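Pirin-like protein YHAK (Escherichia coli, PDB 2VEC) is a cytoplasmic, redox-sensitive bicupin of the pirin family that contains a reactive cysteine and does not have quercetin 2,3-dioxygenase activity. Local coordinates at residues 124-129 and 133-138; 89-92 and 97-100. All coordinates share one frame; numbering follows the deposited sequence.

Interaction 1: residues 124-129 and 133-138; sequences YSEHNL and KPLTRM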
loop_
_atom_site.group_PDB
_atom_site.type_symbol
_atom_site.label_atom_id
_atom_site.label_comp_id
_atom_site.label_asym_id
_atom_site.label_seq_id
_atom_site.Cartn_x
_atom_site.Cartn_y
_atom_site.Cartn_z
ATOM N N TYR A 124 7.905 -2.708 -17.519
ATOM C CA TYR A 124 7.913 -3.516 -16.315
ATOM C C TYR A 124 6.926 -4.661 -16.416
ATOM O O TYR A 124 5.793 -4.471 -16.850
ATOM C CB TYR A 124 7.545 -2.634 -15.090
ATOM C CG TYR A 124 8.570 -1.559 -14.823
ATOM C CD1 TYR A 124 9.652 -1.788 -13.960
ATOM C CD2 TYR A 124 8.482 -0.310 -15.459
ATOM C CE1 TYR A 124 10.621 -0.767 -13.719
ATOM C CE2 TYR A 124 9.433 0.680 -15.240
ATOM C CZ TYR A 124 10.495 0.452 -14.375
ATOM O OH TYR A 124 11.429 1.461 -14.191
ATOM N N SER A 125 7.341 -5.841 -15.978
ATOM C CA SER A 125 6.474 -7.009 -16.052
ATOM C C SER A 125 6.365 -7.712 -14.708
ATOM O O SER A 125 7.269 -7.635 -13.873
ATOM C CB SER A 125 6.962 -7.975 -17.133
ATOM O OG SER A 125 8.062 -8.737 -16.685
ATOM N N GLU A 126 5.244 -8.394 -14.507
ATOM C CA GLU A 126 4.954 -9.053 -13.247
ATOM C C GLU A 126 4.428 -10.437 -13.569
ATOM O O GLU A 126 3.418 -10.555 -14.258
ATOM C CB GLU A 126 3.918 -8.240 -12.454
ATOM C CG GLU A 126 3.142 -9.043 -11.394
ATOM C CD GLU A 126 2.252 -8.173 -10.503
ATOM O OE1 GLU A 126 1.625 -7.211 -11.005
ATOM O OE2 GLU A 126 2.185 -8.459 -9.286
ATOM N N HIS A 127 5.129 -11.472 -13.110
ATOM C CA HIS A 127 4.744 -12.864 -13.418
ATOM C C HIS A 127 4.489 -13.655 -12.155
ATOM O O HIS A 127 5.278 -13.581 -11.209
ATOM C CB HIS A 127 5.840 -13.639 -14.170
ATOM C CG HIS A 127 6.322 -13.003 -15.439
ATOM N ND1 HIS A 127 5.740 -11.883 -16.001
ATOM C CD2 HIS A 127 7.334 -13.357 -16.271
ATOM C CE1 HIS A 127 6.380 -11.569 -17.116
ATOM N NE2 HIS A 127 7.353 -12.445 -17.302
ATOM N N ASN A 128 3.430 -14.458 -12.154
ATOM C CA ASN A 128 3.206 -15.394 -11.065
ATOM C C ASN A 128 4.202 -16.565 -11.189
ATOM O O ASN A 128 4.240 -17.238 -12.213
ATOM C CB ASN A 128 1.749 -15.881 -11.087
ATOM C CG ASN A 128 1.411 -16.814 -9.934
ATOM O OD1 ASN A 128 2.303 -17.239 -9.172
ATOM N ND2 ASN A 128 0.102 -17.157 -9.808
ATOM N N LEU A 129 5.009 -16.786 -10.147
ATOM C CA LEU A 129 6.033 -17.835 -10.186
ATOM C C LEU A 129 5.493 -19.265 -10.067
ATOM O O LEU A 129 6.216 -20.222 -10.387
ATOM C CB LEU A 129 7.108 -17.583 -9.121
ATOM C CG LEU A 129 8.191 -16.558 -9.477
ATOM C CD1 LEU A 129 8.905 -16.058 -8.227
ATOM C CD2 LEU A 129 9.182 -17.194 -10.458
ATOM N N LYS A 133 -0.498 -22.631 -8.235
ATOM C CA LYS A 133 -1.229 -21.836 -7.226
ATOM C C LYS A 133 -1.257 -20.391 -7.667
ATOM O O LYS A 133 -0.301 -19.896 -8.299
ATOM C CB LYS A 133 -0.521 -21.951 -5.845
ATOM C CG LYS A 133 -0.239 -23.361 -5.291
ATOM C CD LYS A 133 -0.326 -23.449 -3.735
ATOM C CE LYS A 133 0.161 -24.766 -3.140
ATOM N NZ LYS A 133 -0.722 -25.938 -3.547
ATOM N N PRO A 134 -2.347 -19.632 -7.357
ATOM C CA PRO A 134 -2.464 -18.223 -7.755
ATOM C C PRO A 134 -1.669 -17.275 -6.904
ATOM O O PRO A 134 -1.036 -17.663 -5.920
ATOM C CB PRO A 134 -3.955 -17.908 -7.563
ATOM C CG PRO A 134 -4.256 -18.809 -6.328
ATOM C CD PRO A 134 -3.562 -20.083 -6.615
ATOM N N LEU A 135 -1.724 -15.994 -7.312
ATOM C CA LEU A 135 -1.047 -14.843 -6.618
ATOM C C LEU A 135 -1.981 -13.646 -6.323
ATOM O O LEU A 135 -2.750 -13.232 -7.190
ATOM C CB LEU A 135 0.125 -14.317 -7.462
ATOM C CG LEU A 135 0.737 -12.922 -7.222
ATOM C CD1 LEU A 135 1.726 -12.864 -6.048
ATOM C CD2 LEU A 135 1.447 -12.444 -8.481
ATOM N N THR A 136 -1.893 -13.068 -5.113
ATOM C CA THR A 136 -2.694 -11.903 -4.733
ATOM C C THR A 136 -1.776 -10.799 -4.206
ATOM O O THR A 136 -0.915 -11.044 -3.372
ATOM C CB THR A 136 -3.711 -12.207 -3.617
ATOM O OG1 THR A 136 -4.526 -13.327 -3.976
ATOM C CG2 THR A 136 -4.636 -10.956 -3.352
ATOM N N ARG A 137 -1.937 -9.590 -4.701
ATOM C CA ARG A 137 -1.063 -8.544 -4.230
ATOM C C ARG A 137 -1.750 -7.199 -4.295
ATOM O O ARG A 137 -2.583 -6.977 -5.171
ATOM C CB ARG A 137 0.254 -8.525 -4.988
ATOM C CG ARG A 137 0.163 -8.265 -6.463
ATOM C CD ARG A 137 0.527 -6.836 -6.749
ATOM N NE ARG A 137 0.325 -6.597 -8.184
ATOM C CZ ARG A 137 -0.739 -5.997 -8.695
ATOM N NH1 ARG A 137 -1.697 -5.551 -7.894
ATOM N NH2 ARG A 137 -0.821 -5.823 -10.007
ATOM N N MET A 138 -1.405 -6.332 -3.357
ATOM C CA MET A 138 -1.969 -4.986 -3.314
ATOM C C MET A 138 -0.868 -4.088 -3.858
ATOM O O MET A 138 0.320 -4.394 -3.708
ATOM C CB MET A 138 -2.338 -4.633 -1.894
ATOM C CG MET A 138 -2.737 -3.169 -1.699
ATOM S SD MET A 138 -3.629 -2.928 -0.151
ATOM C CE MET A 138 -5.199 -3.764 -0.473
HETATM O O HOH W 1 1.805 -17.724 -6.530
#

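Interaction 2: residues 89-92 and 97-100; sequences NVIL and EYRD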
loop_
_atom_site.group_PDB
_atom_site.type_symbol
_atom_site.label_atom_id
_atom_site.label_comp_id
_atom_site.label_asym_id
_atom_site.label_seq_id
_atom_site.Cartn_x
_atom_site.Cartn_y
_atom_site.Cartn_z
ATOM N N ASN A 89 4.358 -2.729 -4.055
ATOM C CA ASN A 89 3.573 -3.941 -4.030
ATOM C C ASN A 89 3.679 -4.608 -2.665
ATOM O O ASN A 89 4.780 -4.715 -2.084
ATOM C CB ASN A 89 4.059 -4.948 -5.119
ATOM C CG ASN A 89 3.834 -4.417 -6.552
ATOM O OD1 ASN A 89 2.896 -3.664 -6.800
ATOM N ND2 ASN A 89 4.740 -4.722 -7.452
ATOM N N VAL A 90 2.551 -5.068 -2.159
ATOM C CA VAL A 90 2.521 -5.806 -0.938
ATOM C C VAL A 90 1.954 -7.147 -1.365
ATOM O O VAL A 90 0.804 -7.238 -1.806
ATOM C CB VAL A 90 1.602 -5.124 0.093
ATOM C CG1 VAL A 90 1.470 -5.976 1.391
ATOM C CG2 VAL A 90 2.106 -3.690 0.376
ATOM N N ILE A 91 2.804 -8.156 -1.330
ATOM C CA ILE A 91 2.366 -9.515 -1.670
ATOM C C ILE A 91 1.567 -10.106 -0.523
ATOM O O ILE A 91 2.082 -10.294 0.573
ATOM C CB ILE A 91 3.518 -10.455 -1.991
ATOM C CG1 ILE A 91 4.532 -9.791 -2.945
ATOM C CG2 ILE A 91 2.955 -11.752 -2.629
ATOM C CD1 ILE A 91 3.933 -9.314 -4.267
ATOM N N LEU A 92 0.316 -10.432 -0.814
ATOM C CA LEU A 92 -0.611 -11.022 0.144
ATOM C C LEU A 92 -0.660 -12.538 0.083
ATOM O O LEU A 92 -0.898 -13.176 1.107
ATOM C CB LEU A 92 -2.026 -10.458 -0.090
ATOM C CG LEU A 92 -2.038 -8.928 0.068
ATOM C CD1 LEU A 92 -3.418 -8.386 -0.366
ATOM C CD2 LEU A 92 -1.726 -8.510 1.521
ATOM N N GLU A 97 7.529 -12.709 -9.799
ATOM C CA GLU A 97 8.782 -12.112 -10.266
ATOM C C GLU A 97 8.498 -10.814 -11.039
ATOM O O GLU A 97 7.529 -10.735 -11.798
ATOM C CB GLU A 97 9.596 -13.122 -11.095
ATOM C CG GLU A 97 10.825 -12.517 -11.719
ATOM C CD GLU A 97 11.927 -13.496 -12.008
ATOM O OE1 GLU A 97 11.651 -14.620 -12.489
ATOM O OE2 GLU A 97 13.097 -13.116 -11.775
ATOM N N TYR A 98 9.343 -9.803 -10.823
ATOM C CA TYR A 98 9.181 -8.471 -11.421
ATOM C C TYR A 98 10.391 -8.182 -12.272
ATOM O O TYR A 98 11.503 -8.212 -11.767
ATOM C CB TYR A 98 9.035 -7.401 -10.320
ATOM C CG TYR A 98 7.779 -7.646 -9.551
ATOM C CD1 TYR A 98 6.590 -7.060 -9.949
ATOM C CD2 TYR A 98 7.762 -8.545 -8.488
ATOM C CE1 TYR A 98 5.408 -7.342 -9.278
ATOM C CE2 TYR A 98 6.594 -8.814 -7.800
ATOM C CZ TYR A 98 5.418 -8.225 -8.214
ATOM O OH TYR A 98 4.249 -8.495 -7.558
ATOM N N ARG A 99 10.189 -7.944 -13.565
ATOM C CA ARG A 99 11.316 -7.690 -14.460
ATOM C C ARG A 99 11.133 -6.379 -15.192
ATOM O O ARG A 99 10.004 -5.945 -15.440
ATOM C CB ARG A 99 11.492 -8.831 -15.473
ATOM C CG ARG A 99 11.685 -10.191 -14.835
ATOM C CD ARG A 99 12.116 -11.269 -15.850
ATOM N NE ARG A 99 12.698 -12.424 -15.165
ATOM C CZ ARG A 99 12.570 -13.688 -15.573
ATOM N NH1 ARG A 99 11.868 -13.971 -16.672
ATOM N NH2 ARG A 99 13.136 -14.681 -14.881
ATOM N N ASP A 100 12.241 -5.737 -15.541
ATOM C CA ASP A 100 12.138 -4.537 -16.345
ATOM C C ASP A 100 12.958 -4.651 -17.626
ATOM O O ASP A 100 13.743 -5.582 -17.779
ATOM C CB ASP A 100 12.439 -3.272 -15.523
ATOM C CG ASP A 100 13.918 -3.042 -15.257
ATOM O OD1 ASP A 100 14.810 -3.534 -15.996
ATOM O OD2 ASP A 100 14.199 -2.279 -14.312
#

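Interaction 1: residues 124-129 and 133-138
E126 and R137 reach for each other from opposing strands and meet side-on in a buried salt bridge. The carboxylate lies at the edge of the guanidinium group, the two planes only 25° apart, with NE and NH2 taking one oxygen each in the main pairing. R137 NE points to E126 OE2 at 2.9 Å, on the syn lone pair, while R137 NH2 donates to E126 OE1 at 3.0 Å. NE also makes a weak bond to OE1. E126 carries its CG anti to the backbone N (chi1 158°) and runs on extended to CD, whereas the arginine bends at chi2 (101°), which lays NE and NH2 along the acid.

The second grip is that of N128, whose amide bridges to the run-in of the facing strand. N128 ND2 donates to K133 O at 3.2 Å, in the carbonyl plane. On the other branch, one water joins the segments, donating to N128 OD1 at 2.7 Å and to P134 O at 2.9 Å. L135 lies between the two polar contacts: its CB packs against N128 CG at 3.7 Å, and its CD2 lies near E126 OE2.

A further shell fixes these groups. Y98 OH bonds E126 OE2, and R137 NH1 holds N67 OD1, so acid and base each have a second partner that limits rotation. N128 OD1 also accepts from S130 N, closing an Asx turn where the chain leaves strand 124-128.

That strand belongs to a four-stranded antiparallel sheet, and strand 135-143 to the six-stranded one facing it. The axes of 124-128 and 135-138 pass 8.8 Å apart, and a short loop carries the chain across. Ion pair, leucine and amide thus link the two sheets of the N-terminal β-sandwich, the cupin fold of a bicupin.

Interaction 2: residues 89-92 and 97-100
N89 and Y98 lie opposite each other with their CA atoms 10.3 Å apart, and I91 and E97 with theirs 11.0 Å apart. That spacing is far too wide for backbone pairing, and no hydrogen bond crosses between 89-92 and 97-100. These are strands of different sheets, and the distance between them is spanned by side chains alone.

Y98 does most of the spanning. Its CG is anti to the carbonyl carbon (chi1 -64°), which sends the ring straight across the interior toward the other strand. N89 comes to meet it from the opposite direction, and its ND2 lies 3.3 Å from Y98 CE1 and 3.6 Å from CZ. The approach is oblique, with amide and ring planes 31° apart. I91 CD1 sits at the ring edge, near the ring plane, 3.4 Å from Y98 OH.

The polar ends look beyond the pair. N89 OD1 accepts from Q139 NE2 of strand 135-143, which helps to set the turn of the amide, and the tyrosine hydroxyl has its polar partner in E126. Around them, L114 touches both N89 and Y98, while A108 lies against I91 and V106 against Y98.

The contact packs consecutive strands against each other across the two sheets: a very short crossing places 85-93 and 95-100 on opposite walls of the cupin barrel.

Both contacts are buried and join the same two sheets of one cupin domain: 135-143 and 85-93 are neighbours in the six-stranded sheet, as are 124-128 and 95-100 in the four-stranded one. Interaction 1 is the more polar and the larger, and it runs from a charged interior pair to a hydrated end near exposed K133. Interaction 2 has no hydrogen bond between its segments and relies on packing around an aromatic ring. One place where they meet is the bond from Y98 OH to E126 OE2 (2.7 Å), where tyrosine steadies acid. The principle illustrated is that facing sheets can combine apolar packing with polar groups whose partners come from either sheet.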